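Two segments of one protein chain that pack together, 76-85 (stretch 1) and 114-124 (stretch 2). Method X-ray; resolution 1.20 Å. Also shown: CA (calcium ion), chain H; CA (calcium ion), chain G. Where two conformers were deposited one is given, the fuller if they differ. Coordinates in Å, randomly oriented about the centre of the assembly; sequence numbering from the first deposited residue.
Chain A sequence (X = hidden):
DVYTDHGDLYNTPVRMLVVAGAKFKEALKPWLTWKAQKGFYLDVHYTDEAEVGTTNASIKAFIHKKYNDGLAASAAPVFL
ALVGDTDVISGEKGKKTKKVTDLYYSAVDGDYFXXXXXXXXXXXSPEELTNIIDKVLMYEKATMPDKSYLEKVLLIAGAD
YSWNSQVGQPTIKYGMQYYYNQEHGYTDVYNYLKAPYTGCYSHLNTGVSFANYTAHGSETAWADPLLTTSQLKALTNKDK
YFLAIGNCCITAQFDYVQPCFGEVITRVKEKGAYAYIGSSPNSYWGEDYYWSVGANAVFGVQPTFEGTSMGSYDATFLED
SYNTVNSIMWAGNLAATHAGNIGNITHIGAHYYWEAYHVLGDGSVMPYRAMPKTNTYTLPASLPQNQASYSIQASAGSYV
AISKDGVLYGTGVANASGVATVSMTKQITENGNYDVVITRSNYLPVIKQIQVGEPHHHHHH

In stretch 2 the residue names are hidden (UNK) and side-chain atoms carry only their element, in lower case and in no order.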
# COMPACT_ATOMS: atom_id res chain seq x y z
N ALA A 76 0.70 2.78 -19.65
CA ALA A 76 -0.15 3.40 -18.65
C ALA A 76 0.53 3.44 -17.28
O ALA A 76 1.22 2.50 -16.88
CB ALA A 76 -1.45 2.62 -18.51
N PRO A 77 0.35 4.52 -16.52
CA PRO A 77 0.80 4.49 -15.11
C PRO A 77 0.10 3.34 -14.38
O PRO A 77 -1.08 3.09 -14.59
CB PRO A 77 0.36 5.85 -14.56
CG PRO A 77 0.05 6.73 -15.79
CD PRO A 77 -0.39 5.77 -16.84
N VAL A 78 0.86 2.66 -13.50
CA VAL A 78 0.35 1.66 -12.57
C VAL A 78 -0.12 2.37 -11.28
O VAL A 78 -1.19 2.09 -10.77
CB VAL A 78 1.48 0.63 -12.28
CG1 VAL A 78 1.03 -0.33 -11.17
CG2 VAL A 78 1.83 -0.14 -13.59
N PHE A 79 0.76 3.21 -10.74
CA PHE A 79 0.51 3.95 -9.53
C PHE A 79 0.31 5.42 -9.77
O PHE A 79 0.95 6.01 -10.66
CB PHE A 79 1.70 3.85 -8.55
CG PHE A 79 1.93 2.46 -7.99
CD1 PHE A 79 1.14 1.98 -6.94
CD2 PHE A 79 2.92 1.63 -8.52
CE1 PHE A 79 1.36 0.69 -6.43
CE2 PHE A 79 3.13 0.36 -8.01
CZ PHE A 79 2.32 -0.12 -7.01
N LEU A 80 -0.51 6.02 -8.92
CA LEU A 80 -0.70 7.45 -8.79
C LEU A 80 -0.37 7.83 -7.36
O LEU A 80 -1.08 7.44 -6.45
CB LEU A 80 -2.14 7.85 -9.18
CG LEU A 80 -2.51 9.30 -8.89
CD1 LEU A 80 -1.67 10.29 -9.74
CD2 LEU A 80 -4.00 9.54 -9.15
N ALA A 81 0.71 8.61 -7.17
CA ALA A 81 1.13 9.08 -5.87
C ALA A 81 0.76 10.54 -5.71
O ALA A 81 1.23 11.39 -6.47
CB ALA A 81 2.63 8.92 -5.71
N LEU A 82 -0.12 10.85 -4.77
CA LEU A 82 -0.52 12.21 -4.44
C LEU A 82 0.27 12.62 -3.23
O LEU A 82 0.26 11.92 -2.21
CB LEU A 82 -2.04 12.27 -4.15
CG LEU A 82 -2.93 11.69 -5.24
CD1 LEU A 82 -4.40 11.70 -4.77
CD2 LEU A 82 -2.78 12.51 -6.55
N VAL A 83 1.01 13.72 -3.32
CA VAL A 83 1.88 14.16 -2.22
C VAL A 83 1.39 15.51 -1.71
O VAL A 83 1.48 16.52 -2.42
CB VAL A 83 3.35 14.21 -2.67
CG1 VAL A 83 4.23 14.62 -1.50
CG2 VAL A 83 3.77 12.86 -3.24
N GLY A 84 0.88 15.51 -0.49
CA GLY A 84 0.32 16.70 0.13
C GLY A 84 -1.03 16.42 0.76
O GLY A 84 -1.67 15.39 0.51
N ASP A 85 -1.43 17.35 1.61
CA ASP A 85 -2.72 17.33 2.26
C ASP A 85 -3.73 18.10 1.35
O ASP A 85 -3.43 18.48 0.22
CB ASP A 85 -2.60 17.89 3.68
CG ASP A 85 -3.69 17.46 4.68
OD1 ASP A 85 -4.79 17.00 4.23
OD2 ASP A 85 -3.45 17.57 5.90
N UNK A 114 -11.01 2.31 -10.12
CA UNK A 114 -9.80 3.06 -10.51
C UNK A 114 -9.05 2.45 -11.67
O UNK A 114 -9.01 1.21 -11.83
c UNK A 114 -10.94 1.84 -8.73
c UNK A 114 -9.88 2.73 -8.13
c UNK A 114 -8.90 2.97 -9.25
N UNK A 115 -8.36 3.32 -12.43
CA UNK A 115 -7.40 2.91 -13.48
C UNK A 115 -6.00 2.75 -12.94
O UNK A 115 -5.18 2.15 -13.64
c UNK A 115 -9.81 3.39 -15.22
c UNK A 115 -7.41 3.97 -14.61
c UNK A 115 -8.40 3.61 -15.72
o UNK A 115 -10.21 2.21 -15.12
o UNK A 115 -10.52 4.38 -14.90
N UNK A 116 -5.70 3.34 -11.76
CA UNK A 116 -4.39 3.35 -11.17
C UNK A 116 -4.50 3.06 -9.68
O UNK A 116 -5.48 3.52 -9.06
c UNK A 116 -3.73 4.73 -11.34
s UNK A 116 -3.09 6.84 -13.07
c UNK A 116 -4.79 7.48 -13.02
c UNK A 116 -3.41 5.07 -12.80
N UNK A 117 -3.49 2.45 -9.09
CA UNK A 117 -3.40 2.32 -7.64
C UNK A 117 -2.98 3.64 -7.05
O UNK A 117 -1.87 4.12 -7.33
c UNK A 117 -4.46 -1.91 -7.14
c UNK A 117 -1.81 -1.18 -7.47
c UNK A 117 -4.10 -0.56 -7.18
c UNK A 117 -2.16 -2.53 -7.44
c UNK A 117 -2.77 -0.17 -7.36
o UNK A 117 -3.86 -4.21 -7.23
c UNK A 117 -3.48 -2.89 -7.26
c UNK A 117 -2.35 1.28 -7.28
N UNK A 118 -3.86 4.28 -6.29
CA UNK A 118 -3.67 5.61 -5.79
C UNK A 118 -3.43 5.62 -4.31
O UNK A 118 -4.14 4.95 -3.54
c UNK A 118 -4.85 7.88 -5.70
c UNK A 118 -4.92 6.44 -6.15
o UNK A 118 -5.05 6.42 -7.59
N UNK A 119 -2.48 6.44 -3.88
CA UNK A 119 -2.21 6.62 -2.45
C UNK A 119 -1.84 8.06 -2.24
O UNK A 119 -1.40 8.75 -3.17
c UNK A 119 1.71 5.00 -4.39
c UNK A 119 -1.14 5.65 -1.94
c UNK A 119 0.48 4.91 -3.75
c UNK A 119 2.41 6.68 -2.85
c UNK A 119 1.17 6.64 -2.24
c UNK A 119 0.19 5.76 -2.67
c UNK A 119 2.67 5.86 -3.92
N UNK A 120 -1.95 8.51 -0.99
CA UNK A 120 -1.68 9.89 -0.64
C UNK A 120 -0.67 9.96 0.49
O UNK A 120 -0.92 9.47 1.60
n UNK A 120 -6.13 14.49 -1.77
c UNK A 120 -5.18 14.27 -0.87
c UNK A 120 -2.76 12.06 0.24
c UNK A 120 -2.98 10.63 -0.27
c UNK A 120 -4.05 12.71 0.67
n UNK A 120 -4.94 13.03 -0.45
n UNK A 120 -4.44 15.31 -0.43
N UNK A 121 0.49 10.57 0.21
CA UNK A 121 1.51 10.88 1.19
C UNK A 121 1.10 12.22 1.76
O UNK A 121 1.52 13.28 1.28
s UNK A 121 3.92 8.37 0.81
c UNK A 121 3.22 9.64 -0.25
c UNK A 121 5.51 8.91 0.76
c UNK A 121 2.88 10.93 0.52
N UNK A 122 0.19 12.21 2.74
CA UNK A 122 -0.36 13.47 3.28
C UNK A 122 0.56 14.03 4.35
O UNK A 122 0.81 13.37 5.39
c UNK A 122 -1.75 13.23 3.87
o UNK A 122 -2.15 14.49 4.38
N UNK A 123 1.04 15.25 4.12
CA UNK A 123 1.95 15.92 5.04
C UNK A 123 1.57 17.38 5.09
O UNK A 123 1.13 17.93 4.08
c UNK A 123 3.39 15.78 4.54
N UNK A 124 1.83 18.03 6.25
CA UNK A 124 1.60 19.45 6.38
C UNK A 124 2.89 20.25 6.33
O UNK A 124 2.85 21.49 6.41
o UNK A 124 1.66 19.51 8.83
c UNK A 124 0.86 19.74 7.68
CA CA H . -5.64 16.51 6.53
CA CA G . -12.46 2.88 -14.37
O HOH W 1 -2.92 1.05 -14.53
O HOH W 2 0.10 19.82 2.15
O HOH W 3 -12.70 0.55 -14.82
O HOH W 4 -13.36 5.06 -13.80
O HOH W 5 -6.70 18.58 5.81
O HOH W 6 -7.46 16.34 8.17
O HOH W 7 -4.86 17.66 8.44

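Position 114 has three side-chain carbons that close a ring onto the backbone N, a pattern that identifies Pro114; it makes no contact with stretch 1. Position 115 carries three carbons in a row, the last bearing two oxygens, a carboxylate at the length of glutamate. Both oxygens of Glu115, OE1 and OE2, lie 2.5 Å from a calcium ion (chain G), and the end of the side chain leads away from stretch 1. Its backbone is linked through one water, which donates to Glu115 O and to Pro77 O, at 2.7 Å from each.

At position 116 an unbranched chain runs carbon, carbon, sulfur, carbon, which is methionine. Met116 points toward stretch 1: its SD lies 3.9 Å from Pro77 CB, and its CB 4.1 Å from Leu80 CB.

Position 117 shows one carbon and then a six-carbon ring bearing a single oxygen, hence Tyr117. Its CB is 3.6 Å from Phe79 CD1; the two rings meet obliquely, with centroids 5.9 Å apart and planes at 42°.

Position 118 branches at its first carbon into one oxygen and one carbon. That is Thr118, whose OG1 approaches Leu80 CB at 3.6 Å and donates a 3.3 Å hydrogen bond to Met116 O, while CG2 lies 4.0 Å from Leu82 CD1.

Position 119 has one carbon and a six-carbon ring without oxygen, so it is Phe119. With chi1 at 58° (p), the ring covers Ala81: its centroid is 4.2 Å from Ala81 CA, only 17° off the ring normal, a CH-pi contact. Phe119 CZ also touches Ala81 CB at 3.5 Å.

Three carbons, a nitrogen, and a carbon carrying two more nitrogens define position 120 as Arg120. The end of this side chain comes nearer to stretch 1 than its base, and NH1 donates to Gly84 O at 2.9 Å (143°).

Position 121 repeats the carbon, carbon, sulfur, carbon chain: Met121. Two conformers were deposited; in the one given, CB is 4.3 Å from Val83 CG2 while the end leads away.

One carbon and one oxygen at position 122 give Ser122, whose OG is 3.4 Å from Asp85 CG. The single carbon at position 123 gives Ala123, pointing away; its O and Asp85 N share a water, at 2.9 and 3.0 Å respectively. Position 124, again one carbon and one oxygen, is Ser124, exposed and without contact.

The contact is a parallel pairing of strands 79-83 and 117-121, whose directions differ by 15°. Backbone hydrogen bonds alternate between partners: Tyr117 N to Val78 O (2.9 Å), Leu80 N to Tyr117 O (2.8 Å), Phe119 N to Leu80 O (3.1 Å), Leu82 N to Phe119 O (2.9 Å), Met121 N to Leu82 O (2.8 Å) and Gly84 N to Met121 O (2.9 Å). Phe79, Ala81, Val83, Tyr117, Phe119 and Met121 share one face; Leu80, Leu82, Thr118 and Arg120 share the other. Together the stretches bury 922 Å² (both sides summed), and Arg120 NH1 adds a side-chain hydrogen bond to Gly84 O, so that Gly84 is held through both its N and its O.

Stretch 2, residues 114-124: PEMYTFRMSAS
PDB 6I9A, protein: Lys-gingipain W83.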